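Aminoglycoside N(3)-acetyltransferase (Enterobacter cloacae, PDB 6NP3) transfers an acetyl group from acetyl-CoA to the 3-amino group of 2-deoxystreptamine antibiotics, and so probably confers resistance to gentamicin, kanamycin and related aminoglycosides. Local coordinates at residues V9-D14 and G239-A244; P25-R30 and L158-G163; Q40-A45 and G99-F104; D229-T234 and Q245-D250. All coordinates share one frame; numbering follows the deposited sequence.

Contact 1 (V9-D14 and G239-A244); sequences VRQLRD and GPVGGA
Q11 and G242 make the polar part of this contact, in which the primary amide of the glutamine turns both of its heteroatoms to one glycine. G242 N donates to Q11 OE1 over 2.8 Å, with the donor tilted 33° from the carbonyl plane of the amide. On the other branch, Q11 NE2 reaches G242 O in a weak bond of 3.5 Å. With CG anti to the carbonyl carbon and CD continuing outward in an extended chain (chi2 173°), the amide carbon is brought from the helix across to the turn. A second polar link runs through one water, which donates to Q11 O at 2.8 Å and to P240 O at 2.7 Å.

Van der Waals contacts surround these bonds: Q11 CB sits 3.4 Å from P240 O, and the proline ring, through CB and CG, borders the amide nitrogen. The apolar pair lies deeper in, where L12 CD2 meets V241 CG2 at 3.9 Å, the two side chains crossing obliquely; L12 also packs on L158 and V241 on I160.

The backbone of V241-A244 forms a type II' turn with G242 as its first corner, at a positive phi that favours glycine. V241 and A244 exchange both N-H...O bonds, as in a two-residue beta hairpin. Helix 5-15 packs beside the edge strand 237-241 of the mixed sheet, residues 9-14 running roughly antiparallel to 239-241, and its glutamine clasps the tip of the hairpin.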
# COMPACT_ATOMS: atom_id res chain seq x y z
N VAL A 9 -21.58 4.07 1.04
CA VAL A 9 -21.65 2.97 1.99
C VAL A 9 -22.49 1.83 1.43
O VAL A 9 -22.15 0.65 1.58
CB VAL A 9 -22.17 3.47 3.35
CG1 VAL A 9 -22.39 2.29 4.24
CG2 VAL A 9 -21.17 4.42 3.96
N ARG A 10 -23.65 2.15 0.83
CA ARG A 10 -24.49 1.10 0.29
C ARG A 10 -23.79 0.39 -0.86
O ARG A 10 -23.91 -0.82 -1.02
CB ARG A 10 -25.85 1.64 -0.14
CG ARG A 10 -26.60 2.38 0.96
CD ARG A 10 -26.69 1.59 2.26
NE ARG A 10 -27.54 0.40 2.17
CZ ARG A 10 -27.57 -0.56 3.08
NH1 ARG A 10 -26.80 -0.48 4.16
NH2 ARG A 10 -28.37 -1.60 2.91
N GLN A 11 -23.07 1.15 -1.70
CA GLN A 11 -22.30 0.52 -2.77
C GLN A 11 -21.20 -0.40 -2.23
O GLN A 11 -20.95 -1.47 -2.79
CB GLN A 11 -21.66 1.60 -3.65
CG GLN A 11 -22.61 2.32 -4.57
CD GLN A 11 -21.95 3.46 -5.28
OE1 GLN A 11 -21.14 4.15 -4.71
NE2 GLN A 11 -22.29 3.64 -6.55
N LEU A 12 -20.52 0.02 -1.16
CA LEU A 12 -19.49 -0.82 -0.56
C LEU A 12 -20.09 -2.10 0.01
O LEU A 12 -19.52 -3.19 -0.13
CB LEU A 12 -18.75 -0.03 0.51
CG LEU A 12 -17.84 1.09 -0.03
CD1 LEU A 12 -17.45 2.07 1.05
CD2 LEU A 12 -16.61 0.49 -0.67
N ARG A 13 -21.28 -1.99 0.62
CA ARG A 13 -21.95 -3.18 1.11
C ARG A 13 -22.31 -4.09 -0.05
O ARG A 13 -22.14 -5.32 0.04
CB ARG A 13 -23.20 -2.77 1.90
CG ARG A 13 -22.92 -2.08 3.23
CD ARG A 13 -23.09 -3.06 4.39
NE ARG A 13 -22.77 -2.50 5.70
CZ ARG A 13 -21.54 -2.40 6.18
NH1 ARG A 13 -20.50 -2.80 5.46
NH2 ARG A 13 -21.35 -1.89 7.39
N ASP A 14 -22.82 -3.52 -1.14
CA ASP A 14 -23.17 -4.34 -2.30
C ASP A 14 -21.96 -5.09 -2.82
O ASP A 14 -22.08 -6.23 -3.29
CB ASP A 14 -23.70 -3.49 -3.45
CG ASP A 14 -25.08 -2.95 -3.23
OD1 ASP A 14 -25.79 -3.47 -2.36
OD2 ASP A 14 -25.43 -2.01 -3.96
N GLY A 239 -18.23 -4.12 -8.96
CA GLY A 239 -19.35 -3.21 -8.90
C GLY A 239 -18.88 -1.79 -8.73
O GLY A 239 -17.69 -1.54 -8.52
N PRO A 240 -19.81 -0.83 -8.77
CA PRO A 240 -19.41 0.58 -8.72
C PRO A 240 -19.18 1.03 -7.28
O PRO A 240 -19.89 0.62 -6.36
CB PRO A 240 -20.64 1.31 -9.30
CG PRO A 240 -21.78 0.41 -8.93
CD PRO A 240 -21.24 -0.98 -9.09
N VAL A 241 -18.22 1.93 -7.11
CA VAL A 241 -18.11 2.78 -5.93
C VAL A 241 -17.97 4.19 -6.47
O VAL A 241 -17.03 4.47 -7.22
CB VAL A 241 -16.92 2.40 -5.04
CG1 VAL A 241 -16.79 3.36 -3.90
CG2 VAL A 241 -17.09 0.98 -4.54
N GLY A 242 -18.94 5.05 -6.17
CA GLY A 242 -19.09 6.26 -6.95
C GLY A 242 -19.24 5.88 -8.41
O GLY A 242 -19.98 4.95 -8.76
N GLY A 243 -18.51 6.56 -9.27
CA GLY A 243 -18.47 6.23 -10.67
C GLY A 243 -17.42 5.22 -11.08
O GLY A 243 -17.25 4.97 -12.28
N ALA A 244 -16.71 4.61 -10.14
CA ALA A 244 -15.54 3.80 -10.43
C ALA A 244 -15.87 2.32 -10.43
O ALA A 244 -16.48 1.82 -9.48
CB ALA A 244 -14.46 4.06 -9.39
O HOH W 1 -21.21 -1.59 -5.57

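Contact 2 (P25-R30 and L158-G163); sequences PHVSLR and LSIGAG
P25-V27 and L158-I160 run side by side as parallel beta strands, their axes 4.7 Å apart and only 9° from exact alignment, in the register P25 with L158, H26 with S159 and V27 with I160. H26 is bonded through both of its backbone polar atoms: H26 N donates to L158 O at 2.9 Å, and H26 O receives I160 N at 2.8 Å in an almost straight bond of 179°. S28 N continues the pattern by donating to I160 O at 2.9 Å. A CA-H...O contact adds to the grip on L158 O, with P25 CA at 3.2 Å.

Side chains alternate between the faces. V27 and I160 lie next to each other and point the same way, V27 CG2 and I160 CD1 being 4.2 Å apart, on the face that helix 39-50 covers with L42. On the face of H26 and S159, the chain beyond I160 curls back so that A162 CB touches H26 CB at 4.0 Å; the H26 side chain also touches A166 and T168, while S159 OG is hydrogen-bonded to R247 NH2. Past the strand, S28 CB rests 3.6 Å from G161 O. S28 is the N-cap of the next helix, its OG, anti to the backbone N (chi1 168°), making a weak bond to A31 N.

Here the C-terminal ends of two central parallel strands run into loops, and H26 to R30 form one of the segments that bind acetyl-CoA and CoA in this acetyltransferase.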
# COMPACT_ATOMS: atom_id res chain seq x y z
N PRO A 25 -7.46 -0.11 0.73
CA PRO A 25 -7.97 0.50 -0.50
C PRO A 25 -6.86 1.01 -1.41
O PRO A 25 -5.81 1.49 -0.98
CB PRO A 25 -8.82 1.66 0.03
CG PRO A 25 -8.05 2.12 1.24
CD PRO A 25 -7.48 0.84 1.86
N HIS A 26 -7.18 0.97 -2.70
CA HIS A 26 -6.39 1.59 -3.75
C HIS A 26 -7.40 2.35 -4.58
O HIS A 26 -8.31 1.74 -5.14
CB HIS A 26 -5.65 0.57 -4.64
CG HIS A 26 -4.61 -0.21 -3.90
ND1 HIS A 26 -3.46 0.36 -3.44
CD2 HIS A 26 -4.58 -1.51 -3.51
CE1 HIS A 26 -2.74 -0.55 -2.80
NE2 HIS A 26 -3.40 -1.69 -2.84
N VAL A 27 -7.26 3.67 -4.67
CA VAL A 27 -8.35 4.51 -5.18
C VAL A 27 -7.86 5.43 -6.29
O VAL A 27 -6.85 6.13 -6.14
CB VAL A 27 -8.96 5.36 -4.05
CG1 VAL A 27 -10.13 6.21 -4.56
CG2 VAL A 27 -9.38 4.48 -2.89
N SER A 28 -8.62 5.48 -7.39
CA SER A 28 -8.53 6.56 -8.37
C SER A 28 -9.69 7.53 -8.13
O SER A 28 -10.84 7.24 -8.47
CB SER A 28 -8.60 5.99 -9.78
OG SER A 28 -8.80 7.06 -10.71
N LEU A 29 -9.39 8.69 -7.55
CA LEU A 29 -10.46 9.64 -7.27
C LEU A 29 -11.08 10.21 -8.54
O LEU A 29 -12.27 10.55 -8.55
CB LEU A 29 -9.96 10.75 -6.35
CG LEU A 29 -9.71 10.32 -4.90
CD1 LEU A 29 -8.93 11.36 -4.13
CD2 LEU A 29 -11.03 10.01 -4.18
N ARG A 30 -10.31 10.29 -9.63
CA ARG A 30 -10.87 10.73 -10.91
C ARG A 30 -11.95 9.77 -11.39
O ARG A 30 -12.97 10.20 -11.94
CB ARG A 30 -9.74 10.84 -11.95
CG ARG A 30 -10.08 11.68 -13.19
CD ARG A 30 -8.87 11.96 -14.08
NE ARG A 30 -7.58 11.84 -13.40
CZ ARG A 30 -7.02 12.79 -12.66
NH1 ARG A 30 -7.62 13.96 -12.48
NH2 ARG A 30 -5.84 12.57 -12.09
N LEU A 158 -9.32 -3.53 -1.72
CA LEU A 158 -10.47 -2.83 -2.30
C LEU A 158 -9.94 -1.87 -3.36
O LEU A 158 -9.38 -0.83 -3.05
CB LEU A 158 -11.22 -2.09 -1.20
CG LEU A 158 -12.31 -1.12 -1.64
CD1 LEU A 158 -13.35 -1.81 -2.48
CD2 LEU A 158 -12.94 -0.47 -0.42
N SER A 159 -10.07 -2.28 -4.60
CA SER A 159 -9.58 -1.50 -5.72
C SER A 159 -10.75 -0.71 -6.29
O SER A 159 -11.72 -1.29 -6.78
CB SER A 159 -9.00 -2.40 -6.81
OG SER A 159 -8.65 -1.64 -7.96
N ILE A 160 -10.66 0.61 -6.20
CA ILE A 160 -11.73 1.51 -6.62
C ILE A 160 -11.21 2.29 -7.82
O ILE A 160 -10.59 3.35 -7.67
CB ILE A 160 -12.17 2.43 -5.46
CG1 ILE A 160 -12.74 1.59 -4.33
CG2 ILE A 160 -13.18 3.45 -5.96
CD1 ILE A 160 -12.98 2.37 -3.05
N GLY A 161 -11.48 1.75 -9.00
CA GLY A 161 -11.02 2.31 -10.24
C GLY A 161 -9.53 2.24 -10.48
O GLY A 161 -9.03 2.85 -11.43
N ALA A 162 -8.78 1.55 -9.63
CA ALA A 162 -7.34 1.43 -9.77
C ALA A 162 -6.98 0.25 -10.67
O ALA A 162 -7.72 -0.72 -10.77
CB ALA A 162 -6.70 1.24 -8.40
N GLY A 163 -5.83 0.35 -11.31
CA GLY A 163 -5.40 -0.67 -12.24
C GLY A 163 -4.71 -1.83 -11.55
O GLY A 163 -4.42 -1.80 -10.34

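Contact 3 (Q40-A45 and G99-F104)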
# COMPACT_ATOMS: atom_id res chain seq x y z
N GLN A 40 -12.79 13.27 1.60
CA GLN A 40 -13.17 12.85 2.94
C GLN A 40 -14.47 12.06 2.93
O GLN A 40 -14.69 11.22 3.81
CB GLN A 40 -13.35 14.07 3.85
CG GLN A 40 -13.58 13.66 5.30
CD GLN A 40 -12.33 13.03 5.90
OE1 GLN A 40 -11.21 13.50 5.68
NE2 GLN A 40 -12.52 11.97 6.66
N THR A 41 -15.37 12.35 1.99
CA THR A 41 -16.62 11.60 1.89
C THR A 41 -16.36 10.11 1.73
O THR A 41 -17.02 9.28 2.37
CB THR A 41 -17.46 12.14 0.72
OG1 THR A 41 -17.74 13.53 0.96
CG2 THR A 41 -18.77 11.37 0.57
N LEU A 42 -15.40 9.75 0.89
CA LEU A 42 -15.08 8.35 0.69
C LEU A 42 -14.32 7.77 1.87
O LEU A 42 -14.56 6.61 2.22
CB LEU A 42 -14.30 8.19 -0.60
CG LEU A 42 -13.87 6.76 -0.94
CD1 LEU A 42 -14.99 5.79 -0.98
CD2 LEU A 42 -13.16 6.79 -2.31
N VAL A 43 -13.42 8.52 2.49
CA VAL A 43 -12.79 8.05 3.72
C VAL A 43 -13.86 7.73 4.77
O VAL A 43 -13.84 6.67 5.42
CB VAL A 43 -11.77 9.08 4.24
CG1 VAL A 43 -11.22 8.68 5.58
CG2 VAL A 43 -10.65 9.26 3.26
N ASP A 44 -14.80 8.67 4.98
CA ASP A 44 -15.87 8.45 5.95
C ASP A 44 -16.70 7.23 5.58
O ASP A 44 -17.12 6.46 6.46
CB ASP A 44 -16.78 9.68 6.05
CG ASP A 44 -16.09 10.89 6.62
OD1 ASP A 44 -15.07 10.76 7.33
OD2 ASP A 44 -16.60 12.01 6.39
N ALA A 45 -16.98 7.05 4.30
CA ALA A 45 -17.76 5.90 3.88
C ALA A 45 -17.03 4.59 4.14
O ALA A 45 -17.64 3.61 4.58
CB ALA A 45 -18.08 6.02 2.39
N GLY A 99 -2.08 8.10 -4.65
CA GLY A 99 -3.48 8.46 -4.47
C GLY A 99 -3.68 9.64 -3.55
O GLY A 99 -3.16 9.63 -2.43
N ALA A 100 -4.45 10.65 -3.98
CA ALA A 100 -4.71 11.81 -3.13
C ALA A 100 -5.54 11.45 -1.91
O ALA A 100 -5.57 12.23 -0.95
CB ALA A 100 -5.38 12.92 -3.95
N ILE A 101 -6.21 10.31 -1.89
CA ILE A 101 -6.99 9.96 -0.71
C ILE A 101 -6.08 9.69 0.48
O ILE A 101 -6.52 9.80 1.63
CB ILE A 101 -7.91 8.77 -1.02
CG1 ILE A 101 -9.06 8.75 -0.01
CG2 ILE A 101 -7.15 7.44 -0.97
CD1 ILE A 101 -10.08 7.68 -0.26
N ASN A 102 -4.82 9.32 0.24
CA ASN A 102 -4.01 8.82 1.34
C ASN A 102 -3.69 9.90 2.36
O ASN A 102 -3.56 9.61 3.55
CB ASN A 102 -2.77 8.13 0.80
CG ASN A 102 -3.08 6.79 0.23
OD1 ASN A 102 -4.00 6.11 0.71
ND2 ASN A 102 -2.32 6.37 -0.76
N GLU A 103 -3.57 11.15 1.93
CA GLU A 103 -3.33 12.21 2.90
C GLU A 103 -4.54 12.41 3.80
O GLU A 103 -4.38 12.74 4.98
CB GLU A 103 -2.93 13.49 2.16
CG GLU A 103 -2.68 14.71 3.04
CD GLU A 103 -1.44 14.59 3.92
OE1 GLU A 103 -1.12 15.58 4.62
OE2 GLU A 103 -0.78 13.53 3.92
N PHE A 104 -5.75 12.18 3.28
CA PHE A 104 -6.95 12.24 4.11
C PHE A 104 -7.00 11.06 5.07
O PHE A 104 -7.38 11.23 6.23
CB PHE A 104 -8.21 12.24 3.23
CG PHE A 104 -8.37 13.48 2.40
CD1 PHE A 104 -7.73 13.61 1.19
CD2 PHE A 104 -9.13 14.55 2.86
CE1 PHE A 104 -7.85 14.76 0.43
CE2 PHE A 104 -9.26 15.69 2.11
CZ PHE A 104 -8.63 15.81 0.90
O HOH W 2 -9.31 12.79 7.46
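Q40 OE1 lies at the edge of the F104 ring, near its plane and 3.7 Å from CD2, and accepts a hydrogen bond of 2.7 Å from a water. The same water donates to F104 O at 2.8 Å, bridging Q40 and F104, between which there is no direct hydrogen bond. The other branch of the amide is tied within its own helix: Q40 NE2 donates to D44 OD1 at 2.9 Å, nearly straight at 170°, with the carboxylate oxygen in the amide plane although the nitrogen stands 47° above the carboxylate plane. The amide is thereby fixed in rotation, one end on D44 and the other on the water. CG is anti to the backbone N (chi1 -173°), and a bend at the next torsion brings CD round toward F104.

Helices 39-50 and 101-106 pack together over the same face of the central sheet, where L42 and I101 both rest on V27 of strand 22-27. V43 CG2 touches two residues of the second helix, 3.7 Å from I101 CG1 and 3.9 Å from F104 CB; V43 slides past I101 in the opposite direction but crosses F104 at about a right angle. I101 CG1 stands anti to the backbone N. From CG1 the isoleucine extends to CD1, which touches L42 CD2 at 3.8 Å.

Contact 4 (D229-T234 and Q245-D250)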
# COMPACT_ATOMS: atom_id res chain seq x y z
N ASP A 229 -3.51 -11.63 -14.61
CA ASP A 229 -3.78 -13.06 -14.72
C ASP A 229 -4.81 -13.49 -13.68
O ASP A 229 -5.83 -14.10 -14.02
CB ASP A 229 -2.48 -13.86 -14.56
CG ASP A 229 -2.02 -14.50 -15.85
OD1 ASP A 229 -2.75 -14.45 -16.86
OD2 ASP A 229 -0.91 -15.07 -15.87
N TYR A 230 -4.61 -13.07 -12.43
CA TYR A 230 -5.50 -13.49 -11.34
C TYR A 230 -6.92 -13.06 -11.63
O TYR A 230 -7.86 -13.85 -11.47
CB TYR A 230 -5.03 -12.88 -10.02
CG TYR A 230 -5.86 -13.21 -8.83
CD1 TYR A 230 -5.66 -14.37 -8.15
CD2 TYR A 230 -6.85 -12.34 -8.38
CE1 TYR A 230 -6.40 -14.66 -7.01
CE2 TYR A 230 -7.61 -12.64 -7.27
CZ TYR A 230 -7.38 -13.79 -6.60
OH TYR A 230 -8.13 -14.03 -5.47
N LEU A 231 -7.10 -11.82 -12.06
CA LEU A 231 -8.44 -11.31 -12.29
C LEU A 231 -9.09 -11.97 -13.49
O LEU A 231 -10.32 -12.03 -13.56
CB LEU A 231 -8.39 -9.80 -12.46
CG LEU A 231 -8.02 -9.06 -11.17
CD1 LEU A 231 -7.79 -7.57 -11.45
CD2 LEU A 231 -9.09 -9.22 -10.10
N ALA A 232 -8.31 -12.51 -14.42
CA ALA A 232 -8.88 -13.25 -15.53
C ALA A 232 -9.29 -14.65 -15.14
O ALA A 232 -9.99 -15.31 -15.93
CB ALA A 232 -7.86 -13.36 -16.66
N ARG A 233 -8.86 -15.14 -13.97
CA ARG A 233 -8.99 -16.53 -13.59
C ARG A 233 -9.80 -16.77 -12.33
O ARG A 233 -9.90 -17.92 -11.91
CB ARG A 233 -7.59 -17.12 -13.35
CG ARG A 233 -6.79 -17.33 -14.62
CD ARG A 233 -5.35 -17.70 -14.28
NE ARG A 233 -4.54 -17.98 -15.47
CZ ARG A 233 -4.14 -19.20 -15.83
NH1 ARG A 233 -4.46 -20.25 -15.10
NH2 ARG A 233 -3.41 -19.35 -16.92
N THR A 234 -10.37 -15.73 -11.72
CA THR A 234 -10.92 -15.82 -10.37
C THR A 234 -12.22 -15.05 -10.29
O THR A 234 -12.35 -13.96 -10.85
CB THR A 234 -9.94 -15.18 -9.36
OG1 THR A 234 -8.63 -15.70 -9.58
CG2 THR A 234 -10.35 -15.48 -7.94
N GLN A 245 -15.41 1.61 -11.45
CA GLN A 245 -15.45 0.16 -11.42
C GLN A 245 -14.50 -0.32 -10.32
O GLN A 245 -13.31 0.02 -10.31
CB GLN A 245 -15.00 -0.42 -12.75
CG GLN A 245 -15.88 -0.09 -13.93
CD GLN A 245 -15.08 0.21 -15.18
OE1 GLN A 245 -14.61 -0.70 -15.86
NE2 GLN A 245 -14.92 1.48 -15.48
N SER A 246 -15.03 -1.15 -9.42
CA SER A 246 -14.31 -1.55 -8.23
C SER A 246 -14.37 -3.06 -8.06
O SER A 246 -15.22 -3.75 -8.62
CB SER A 246 -14.92 -0.87 -7.01
OG SER A 246 -14.92 0.54 -7.16
N ARG A 247 -13.40 -3.56 -7.29
CA ARG A 247 -13.25 -4.98 -7.04
C ARG A 247 -12.84 -5.17 -5.59
O ARG A 247 -12.12 -4.36 -5.03
CB ARG A 247 -12.08 -5.56 -7.87
CG ARG A 247 -12.35 -5.68 -9.36
CD ARG A 247 -11.09 -5.36 -10.18
NE ARG A 247 -10.63 -4.01 -9.89
CZ ARG A 247 -11.01 -2.93 -10.55
NH1 ARG A 247 -11.84 -3.02 -11.58
NH2 ARG A 247 -10.56 -1.74 -10.19
N LEU A 248 -13.26 -6.29 -5.00
CA LEU A 248 -12.92 -6.63 -3.62
C LEU A 248 -12.25 -7.99 -3.63
O LEU A 248 -12.88 -9.01 -3.94
CB LEU A 248 -14.16 -6.60 -2.74
CG LEU A 248 -13.91 -6.69 -1.25
CD1 LEU A 248 -13.08 -5.53 -0.72
CD2 LEU A 248 -15.24 -6.71 -0.52
N ILE A 249 -10.96 -8.00 -3.33
CA ILE A 249 -10.08 -9.14 -3.57
C ILE A 249 -9.63 -9.73 -2.24
O ILE A 249 -9.24 -9.00 -1.32
CB ILE A 249 -8.84 -8.65 -4.34
CG1 ILE A 249 -9.23 -8.17 -5.74
CG2 ILE A 249 -7.77 -9.73 -4.44
CD1 ILE A 249 -8.20 -7.33 -6.43
N ASP A 250 -9.66 -11.06 -2.12
CA ASP A 250 -9.09 -11.72 -0.96
C ASP A 250 -7.56 -11.63 -1.05
O ASP A 250 -6.95 -12.14 -2.00
CB ASP A 250 -9.54 -13.18 -0.87
CG ASP A 250 -9.00 -13.86 0.37
OD1 ASP A 250 -9.63 -13.75 1.43
OD2 ASP A 250 -7.92 -14.47 0.36
O HOH W 3 -10.15 -12.51 -4.46
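R247 is the first residue of segment 245-250 to touch segment 229-234, meeting L231 with its aliphatic part: R247 CD lies 4.2 Å from L231 CD1, and the two side chains cross at about a right angle. This is alpha/beta packing, with helix 222-233 lying over one face of the mixed sheet, residues 229-233 running at 98° to 245-250, just before the chain enters the hairpin of strands 237-241 and 244-250. The arginine bends at its second and third torsions, and its polar end turns to the neighbouring strand, where NH2 bonds S159 OG.

Two residues on, I249 points to the same face and offers two branches. I249 CD1 packs on L231 CD2 at 4.2 Å, while I249 CG2 comes obliquely to the Y230 ring, 4.1 Å from CE2. With CG anti to the backbone N (chi1 179°), the tyrosine ring extends from the helix toward I249.

D250 ends the strand and caps the following helix, 251-265. A water accepts from D250 N at 2.8 Å and donates to Y230 OH at 2.7 Å, lying in the ring plane at its edge; the hydroxyl is also hydrogen-bonded to D253 OD2. Within segment 229-234, Y230 O accepts from R233 N and T234 OG1 from opposite faces of its plane, the threonine bond being 2.8 Å. That bond holds T234 OG1 over the centre of the Y230 ring, 3.4 Å above its plane.

In the fold
Contacts 1, 2 and 4 all reach the seven-stranded mixed sheet. Contact 4 shares with contact 1 the edge hairpin of strands 237-241 and 244-250, where G239 O and S246 N lie 2.8 Å apart, and its strand is the neighbour of 156-160 in contact 2, with G161 N 2.8 Å from Q245 O. Contacts 1 and 2 also touch directly, A244 CB to I160 CG2 at 3.7 Å. Contact 3 is joined to contact 2 through V27 CG1 and L42 CD2, 3.8 Å apart, but its nearest atoms are about 8 Å from contact 4. Contact 2 lies toward the active site: the H26 side chain is about 8 Å from bound gentamicin, against about 14 Å for I101 and R247.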